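Local coordinates for BH2092 protein (Bacillus halodurans, PDB 3NHV), which is of unknown function but has a rhodanese-like domain, a family that includes sulfurtransferases working through a catalytic cysteine, at the interface of chains A and B. Sequence-based numbering; all coordinates share one arbitrary frame. Chains: chain A/B, BH2092 protein.

Contact 1: the interface of chains A and B. Residues chain A 82-86, 89; chain B 18-20, 22, 105.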
ATOM      1  N   PRO A  82      -6.633  -0.204   0.195  1.00 45.51           N
ATOM      2  CA  PRO A  82      -5.284  -0.743   0.389  1.00 43.79           C
ATOM      3  C   PRO A  82      -5.264  -2.099   1.077  1.00 49.80           C
ATOM      4  O   PRO A  82      -4.389  -2.923   0.812  1.00 58.29           O
ATOM      5  CB  PRO A  82      -4.609   0.323   1.248  1.00 52.69           C
ATOM      6  CG  PRO A  82      -5.307   1.577   0.863  1.00 51.49           C
ATOM      7  CD  PRO A  82      -6.749   1.141   0.784  1.00 47.04           C
ATOM      8  N   ALA A  83      -6.226  -2.327   1.965  1.00 53.57           N
ATOM      9  CA  ALA A  83      -6.289  -3.583   2.709  1.00 50.76           C
ATOM     10  C   ALA A  83      -6.986  -4.727   1.978  1.00 54.44           C
ATOM     11  O   ALA A  83      -7.144  -5.814   2.536  1.00 48.13           O
ATOM     12  CB  ALA A  83      -6.957  -3.347   4.049  1.00 55.64           C
ATOM     13  N   CYS A  84      -7.401  -4.484   0.737  1.00 52.69           N
ATOM     14  CA  CYS A  84      -8.076  -5.509  -0.058  1.00 55.28           C
ATOM     15  C   CYS A  84      -7.161  -5.956  -1.195  1.00 48.83           C
ATOM     16  O   CYS A  84      -6.344  -5.181  -1.682  1.00 53.76           O
ATOM     17  CB  CYS A  84      -9.409  -4.977  -0.625  1.00 46.48           C
ATOM     18  SG  CYS A  84     -10.184  -6.113  -1.839  1.00 85.26           S
ATOM     19  N   ASN A  85      -7.301  -7.210  -1.608  1.00 49.19           N
ATOM     20  CA  ASN A  85      -6.489  -7.773  -2.687  1.00 50.87           C
ATOM     21  C   ASN A  85      -7.367  -8.087  -3.892  1.00 48.29           C
ATOM     22  O   ASN A  85      -6.892  -8.583  -4.914  1.00 40.89           O
ATOM     23  CB  ASN A  85      -5.821  -9.062  -2.213  1.00 63.05           C
ATOM     24  CG  ASN A  85      -4.330  -9.037  -2.403  1.00 70.99           C
ATOM     25  OD1 ASN A  85      -3.642 -10.031  -2.148  1.00 77.77           O
ATOM     26  ND2 ASN A  85      -3.809  -7.891  -2.852  1.00 69.46           N
ATOM     27  N   GLY A  86      -8.656  -7.796  -3.746  1.00 42.48           N
ATOM     28  CA  GLY A  86      -9.615  -8.050  -4.799  1.00 37.43           C
ATOM     29  C   GLY A  86      -9.214  -7.502  -6.150  1.00 36.09           C
ATOM     30  O   GLY A  86      -9.284  -8.217  -7.144  1.00 41.47           O
ATOM     31  N   LYS A  89      -6.586  -9.676  -7.724  1.00 34.88           N
ATOM     32  CA  LYS A  89      -7.069 -10.975  -8.194  1.00 36.55           C
ATOM     33  C   LYS A  89      -7.847 -10.792  -9.501  1.00 35.62           C
ATOM     34  O   LYS A  89      -7.773 -11.622 -10.410  1.00 32.43           O
ATOM     35  CB  LYS A  89      -7.968 -11.643  -7.153  1.00 26.38           C
ATOM     36  CG  LYS A  89      -7.271 -12.054  -5.884  1.00 46.39           C
ATOM     37  CD  LYS A  89      -8.272 -12.615  -4.867  1.00 48.85           C
ATOM     38  CE  LYS A  89      -7.614 -12.846  -3.504  1.00 48.09           C
ATOM     39  NZ  LYS A  89      -8.619 -13.073  -2.433  1.00 39.67           N
TER
ATOM     40  N   THR B  18      -1.295 -11.610   1.455  1.00 35.97           N
ATOM     41  CA  THR B  18      -2.650 -12.003   1.761  1.00 43.22           C
ATOM     42  C   THR B  18      -3.309 -10.782   2.373  1.00 42.01           C
ATOM     43  O   THR B  18      -2.630  -9.936   2.960  1.00 49.87           O
ATOM     44  CB  THR B  18      -2.686 -13.176   2.755  1.00 48.45           C
ATOM     45  OG1 THR B  18      -4.040 -13.428   3.143  1.00 55.04           O
ATOM     46  CG2 THR B  18      -1.861 -12.859   3.987  1.00 54.51           C
ATOM     47  N   ASP B  19      -4.625 -10.683   2.233  1.00 38.29           N
ATOM     48  CA  ASP B  19      -5.327  -9.534   2.768  1.00 34.73           C
ATOM     49  C   ASP B  19      -6.221  -9.869   3.952  1.00 35.56           C
ATOM     50  O   ASP B  19      -6.423 -11.037   4.278  1.00 37.26           O
ATOM     51  CB  ASP B  19      -6.129  -8.832   1.653  1.00 46.27           C
ATOM     52  CG  ASP B  19      -7.310  -9.659   1.137  1.00 53.02           C
ATOM     53  OD1 ASP B  19      -7.584 -10.759   1.674  1.00 51.91           O
ATOM     54  OD2 ASP B  19      -7.974  -9.182   0.187  1.00 55.21           O
ATOM     55  N   ILE B  20      -6.742  -8.828   4.592  1.00 37.16           N
ATOM     56  CA  ILE B  20      -7.610  -8.975   5.746  1.00 35.46           C
ATOM     57  C   ILE B  20      -8.723  -9.988   5.501  1.00 43.29           C
ATOM     58  O   ILE B  20      -8.946 -10.890   6.305  1.00 43.05           O
ATOM     59  CB  ILE B  20      -8.224  -7.622   6.127  1.00 37.74           C
ATOM     60  CG1 ILE B  20      -7.105  -6.611   6.374  1.00 46.67           C
ATOM     61  CG2 ILE B  20      -9.072  -7.759   7.376  1.00 43.48           C
ATOM     62  CD1 ILE B  20      -6.157  -7.019   7.481  1.00 42.81           C
ATOM     63  N   ASP B  22      -9.000 -12.509   3.318  1.00 35.86           N
ATOM     64  CA  ASP B  22      -8.519 -13.881   3.276  1.00 47.20           C
ATOM     65  C   ASP B  22      -8.106 -14.428   4.640  1.00 51.88           C
ATOM     66  O   ASP B  22      -8.350 -15.596   4.935  1.00 48.30           O
ATOM     67  CB  ASP B  22      -7.356 -14.008   2.294  1.00 51.27           C
ATOM     68  CG  ASP B  22      -7.765 -13.691   0.869  1.00 61.01           C
ATOM     69  OD1 ASP B  22      -8.798 -14.224   0.414  1.00 44.83           O
ATOM     70  OD2 ASP B  22      -7.047 -12.910   0.203  1.00 73.27           O
ATOM     71  N   ILE B 105      -1.172  -7.399   4.063  1.00 51.10           N
ATOM     72  CA  ILE B 105      -1.325  -5.993   3.698  1.00 49.21           C
ATOM     73  C   ILE B 105      -2.445  -5.386   4.541  1.00 50.67           C
ATOM     74  O   ILE B 105      -3.510  -5.987   4.705  1.00 46.66           O
ATOM     75  CB  ILE B 105      -1.697  -5.823   2.203  1.00 43.81           C
ATOM     76  CG1 ILE B 105      -3.007  -6.545   1.903  1.00 48.25           C
ATOM     77  CG2 ILE B 105      -0.597  -6.380   1.326  1.00 44.54           C
ATOM     78  CD1 ILE B 105      -3.596  -6.204   0.545  1.00 48.63           C
TER

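Contact 2: the interface of chains A and B. Residues chain A 16, 88, 91-92, 95, 101-103; chain B 6-7, 10.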
ATOM      1  N   TYR A  16       1.458  -1.258 -14.247  1.00 48.99           N
ATOM      2  CA  TYR A  16       0.422  -2.178 -13.800  1.00 35.17           C
ATOM      3  C   TYR A  16      -0.568  -1.505 -12.861  1.00 36.82           C
ATOM      4  O   TYR A  16      -1.463  -2.159 -12.327  1.00 46.69           O
ATOM      5  CB  TYR A  16       1.059  -3.394 -13.104  1.00 35.67           C
ATOM      6  CG  TYR A  16       1.745  -4.360 -14.047  1.00 32.52           C
ATOM      7  CD1 TYR A  16       1.056  -4.911 -15.128  1.00 42.21           C
ATOM      8  CD2 TYR A  16       3.076  -4.721 -13.865  1.00 37.98           C
ATOM      9  CE1 TYR A  16       1.673  -5.798 -16.010  1.00 44.33           C
ATOM     10  CE2 TYR A  16       3.706  -5.609 -14.739  1.00 43.30           C
ATOM     11  CZ  TYR A  16       2.999  -6.142 -15.808  1.00 46.74           C
ATOM     12  OH  TYR A  16       3.624  -7.012 -16.677  1.00 55.58           O
ATOM     13  N   THR A  88      -6.325  -6.891  -7.354  1.00 37.60           N
ATOM     14  CA  THR A  88      -5.214  -7.664  -7.879  1.00 37.69           C
ATOM     15  C   THR A  88      -5.668  -9.016  -8.427  1.00 41.90           C
ATOM     16  O   THR A  88      -5.184  -9.462  -9.473  1.00 40.54           O
ATOM     17  CB  THR A  88      -4.149  -7.918  -6.801  1.00 45.05           C
ATOM     18  OG1 THR A  88      -3.820  -6.684  -6.145  1.00 40.72           O
ATOM     19  CG2 THR A  88      -2.891  -8.500  -7.438  1.00 39.70           C
ATOM     20  N   ALA A  91      -7.379  -8.359 -11.761  1.00 30.96           N
ATOM     21  CA  ALA A  91      -6.426  -8.046 -12.814  1.00 35.39           C
ATOM     22  C   ALA A  91      -5.902  -9.322 -13.450  1.00 36.39           C
ATOM     23  O   ALA A  91      -5.827  -9.434 -14.671  1.00 41.17           O
ATOM     24  CB  ALA A  91      -5.263  -7.233 -12.248  1.00 40.16           C
ATOM     25  N   ALA A  92      -5.533 -10.287 -12.617  1.00 29.34           N
ATOM     26  CA  ALA A  92      -5.022 -11.547 -13.134  1.00 36.27           C
ATOM     27  C   ALA A  92      -6.075 -12.215 -14.013  1.00 35.11           C
ATOM     28  O   ALA A  92      -5.769 -12.677 -15.106  1.00 40.11           O
ATOM     29  CB  ALA A  92      -4.622 -12.464 -11.996  1.00 33.62           C
ATOM     30  N   ALA A  95      -6.452 -10.370 -17.230  1.00 32.65           N
ATOM     31  CA  ALA A  95      -5.299 -10.638 -18.059  1.00 31.69           C
ATOM     32  C   ALA A  95      -5.417 -12.005 -18.724  1.00 41.13           C
ATOM     33  O   ALA A  95      -5.109 -12.160 -19.904  1.00 42.93           O
ATOM     34  CB  ALA A  95      -4.047 -10.568 -17.234  1.00 23.68           C
ATOM     35  N   VAL A 101      -4.806  -4.638 -18.414  1.00 33.85           N
ATOM     36  CA  VAL A 101      -5.377  -4.194 -17.146  1.00 28.13           C
ATOM     37  C   VAL A 101      -4.434  -3.548 -16.137  1.00 30.30           C
ATOM     38  O   VAL A 101      -3.276  -3.924 -16.014  1.00 41.40           O
ATOM     39  CB  VAL A 101      -6.064  -5.384 -16.446  1.00 30.85           C
ATOM     40  CG1 VAL A 101      -5.052  -6.518 -16.249  1.00 24.34           C
ATOM     41  CG2 VAL A 101      -6.640  -4.952 -15.106  1.00 27.93           C
ATOM     42  N   LYS A 102      -4.965  -2.578 -15.405  1.00 34.77           N
ATOM     43  CA  LYS A 102      -4.230  -1.872 -14.371  1.00 36.61           C
ATOM     44  C   LYS A 102      -5.129  -1.898 -13.138  1.00 39.93           C
ATOM     45  O   LYS A 102      -6.355  -1.817 -13.265  1.00 39.05           O
ATOM     46  CB  LYS A 102      -3.975  -0.413 -14.773  1.00 30.96           C
ATOM     47  CG  LYS A 102      -3.039  -0.233 -15.956  1.00 38.81           C
ATOM     48  CD  LYS A 102      -2.847   1.237 -16.287  1.00 34.88           C
ATOM     49  CE  LYS A 102      -1.987   1.413 -17.534  1.00 51.50           C
ATOM     50  NZ  LYS A 102      -1.801   2.859 -17.873  1.00 61.93           N
ATOM     51  N   GLU A 103      -4.540  -2.020 -11.951  1.00 35.63           N
ATOM     52  CA  GLU A 103      -5.348  -2.031 -10.736  1.00 39.44           C
ATOM     53  C   GLU A 103      -5.279  -0.655 -10.103  1.00 38.52           C
ATOM     54  O   GLU A 103      -4.234  -0.011 -10.115  1.00 43.38           O
ATOM     55  CB  GLU A 103      -4.869  -3.122  -9.750  1.00 42.61           C
ATOM     56  CG  GLU A 103      -3.426  -3.007  -9.255  1.00 49.41           C
ATOM     57  CD  GLU A 103      -3.040  -4.118  -8.274  1.00 53.22           C
ATOM     58  OE1 GLU A 103      -3.790  -4.360  -7.304  1.00 56.42           O
ATOM     59  OE2 GLU A 103      -1.977  -4.748  -8.464  1.00 61.14           O
TER
ATOM     60  N   ALA B   6       1.574 -10.022 -17.999  1.00 49.36           N
ATOM     61  CA  ALA B   6       0.673  -9.383 -17.045  1.00 53.01           C
ATOM     62  C   ALA B   6       0.120 -10.401 -16.047  1.00 54.25           C
ATOM     63  O   ALA B   6       0.119 -10.163 -14.833  1.00 45.25           O
ATOM     64  CB  ALA B   6      -0.473  -8.703 -17.785  1.00 43.79           C
ATOM     65  N   TYR B   7      -0.344 -11.534 -16.568  1.00 49.29           N
ATOM     66  CA  TYR B   7      -0.891 -12.590 -15.731  1.00 50.23           C
ATOM     67  C   TYR B   7       0.169 -13.100 -14.754  1.00 45.70           C
ATOM     68  O   TYR B   7      -0.103 -13.278 -13.568  1.00 36.90           O
ATOM     69  CB  TYR B   7      -1.386 -13.757 -16.596  1.00 53.58           C
ATOM     70  CG  TYR B   7      -1.959 -14.915 -15.798  1.00 52.71           C
ATOM     71  CD1 TYR B   7      -3.187 -14.794 -15.141  1.00 53.37           C
ATOM     72  CD2 TYR B   7      -1.260 -16.114 -15.669  1.00 48.92           C
ATOM     73  CE1 TYR B   7      -3.700 -15.834 -14.373  1.00 44.38           C
ATOM     74  CE2 TYR B   7      -1.765 -17.165 -14.900  1.00 47.98           C
ATOM     75  CZ  TYR B   7      -2.983 -17.016 -14.253  1.00 54.07           C
ATOM     76  OH  TYR B   7      -3.468 -18.032 -13.455  1.00 49.78           O
ATOM     77  N   TYR B  10       0.768 -10.382 -11.847  1.00 37.03           N
ATOM     78  CA  TYR B  10      -0.291 -10.341 -10.855  1.00 42.91           C
ATOM     79  C   TYR B  10      -0.328 -11.599  -9.986  1.00 46.89           C
ATOM     80  O   TYR B  10      -0.524 -11.524  -8.768  1.00 48.78           O
ATOM     81  CB  TYR B  10      -1.636 -10.114 -11.549  1.00 35.17           C
ATOM     82  CG  TYR B  10      -1.798  -8.697 -12.050  1.00 33.54           C
ATOM     83  CD1 TYR B  10      -1.677  -7.626 -11.168  1.00 27.84           C
ATOM     84  CD2 TYR B  10      -2.049  -8.420 -13.399  1.00 30.02           C
ATOM     85  CE1 TYR B  10      -1.798  -6.315 -11.602  1.00 35.07           C
ATOM     86  CE2 TYR B  10      -2.176  -7.095 -13.850  1.00 26.59           C
ATOM     87  CZ  TYR B  10      -2.048  -6.050 -12.941  1.00 37.32           C
ATOM     88  OH  TYR B  10      -2.173  -4.735 -13.331  1.00 40.60           O
TER

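Contact 1: the interface of chains A and B
This is a mainly polar protein–protein interface in which A:Asn85 and A:Lys89 meet B:Asp19 and B:Asp22. It joins two copies of the protein in the deposited assembly, and may or may not be a pairing used in the cell. The backbone N of A:Asn85 donates to OD2 of B:Asp19 at 2.7 Å. The bond is bent, 136° at the hydrogen, and uses the anti lone pair of the carboxylate oxygen. The other oxygen of B:Asp19, OD1, accepts a hydrogen bond from the backbone N of B:Asp22 at 2.8 Å, almost straight at 170°. B:Asp19 thus caps the start of its own helix 20-28. With its CG between the backbone N and the carbonyl carbon (chi1 68°), one oxygen faces that helix start and the other faces chain A. Two helix starts converge here, so their dipoles may stabilise its negative charge. A:Lys89 stretches out and meets B:Asp22 tip to tip. NZ of A:Lys89 hydrogen-bonds to both carboxylate oxygens of B:Asp22, OD1 and OD2, each at 3.1 Å and from the syn side, with a salt bridge between the groups. Methyl CD1 of B:Ile105 packs 3.4 Å from the carbonyl O of A:Pro82. A small apolar contact lies nearby: CB of A:Ala83 meets CG1 of B:Ile20 at 4.0 Å. On chain A the site spans the end of the rhodanese-type active-site loop and the first turn of helix 86-96. On chain B it lies where strand 17-19 joins helix 20-28, beside the end of strand 100-105.

Contact 2: the interface of chains A and B
In the rhodanese-like domain of chain A, helix 86-96 and strand 100-105 receive the N-terminal helix 3-14 of chain B. B:Tyr10 is the residue that enters, and its phenol is held both at the tip and over a face. The hydroxyl OH reaches two backbone carbonyls, and both lie at the edge of the ring, in its plane. OH of B:Tyr10 is 2.9 Å from O of A:Tyr16, meeting a lone pair in the carbonyl plane. O of A:Val101 lies 3.0 Å from OH of B:Tyr10, but here the hydroxyl sits 44° above the carbonyl plane. The phenol has one proton to give, so the two bonds must share it or take turns.

Methyl CB of A:Ala91 sits over the centre of one face of the B:Tyr10 ring, 3.4 Å from its centroid. The ring of A:Tyr16 meets that of B:Tyr10 edge to face, with planes 66° apart. CG of B:Tyr10 is anti to its carbonyl carbon (chi1 -73°), and the ring points away from helix 3-14 and across chain A. Carboxylate oxygen OE2 of A:Glu103 lies in the ring plane, 3.5 Å from CE1 of B:Tyr10, where the positive ring edge may suit it. OG1 of A:Thr88 donates to OE1 of A:Glu103 at 2.6 Å and steadies that carboxylate, while methyl CG2 of A:Thr88 touches the tyrosine ring. CG1 of A:Val101 packs against CE2 of B:Tyr10 at 3.8 Å.

Further along helix 86-96, small residues probably allow the two helices to come close. CB of A:Ala92 rests against CB of B:Tyr10, and CB of A:Ala95 meets CA of B:Tyr7 at 4.0 Å. The far end of the A:Tyr16 ring lies against B:Ala6.

Contact 1 and contact 2 are parts of one interface, with the centres of their C-alpha atoms about 14 Å apart. Helix 86-96 of chain A links them: A:Gly86 and A:Lys89 near its start face contact 1, while A:Thr88 and the alanines further along face contact 2. Chain B brings its N-terminal helix to contact 2 and its domain body to contact 1, so chain A is gripped from two places. Strand 100-105 appears in both, but from different chains. The pairing is not an exact two-fold, so the two copies play unequal parts. Contact 1 adjoins the active-site loop, so this packing could affect access to it.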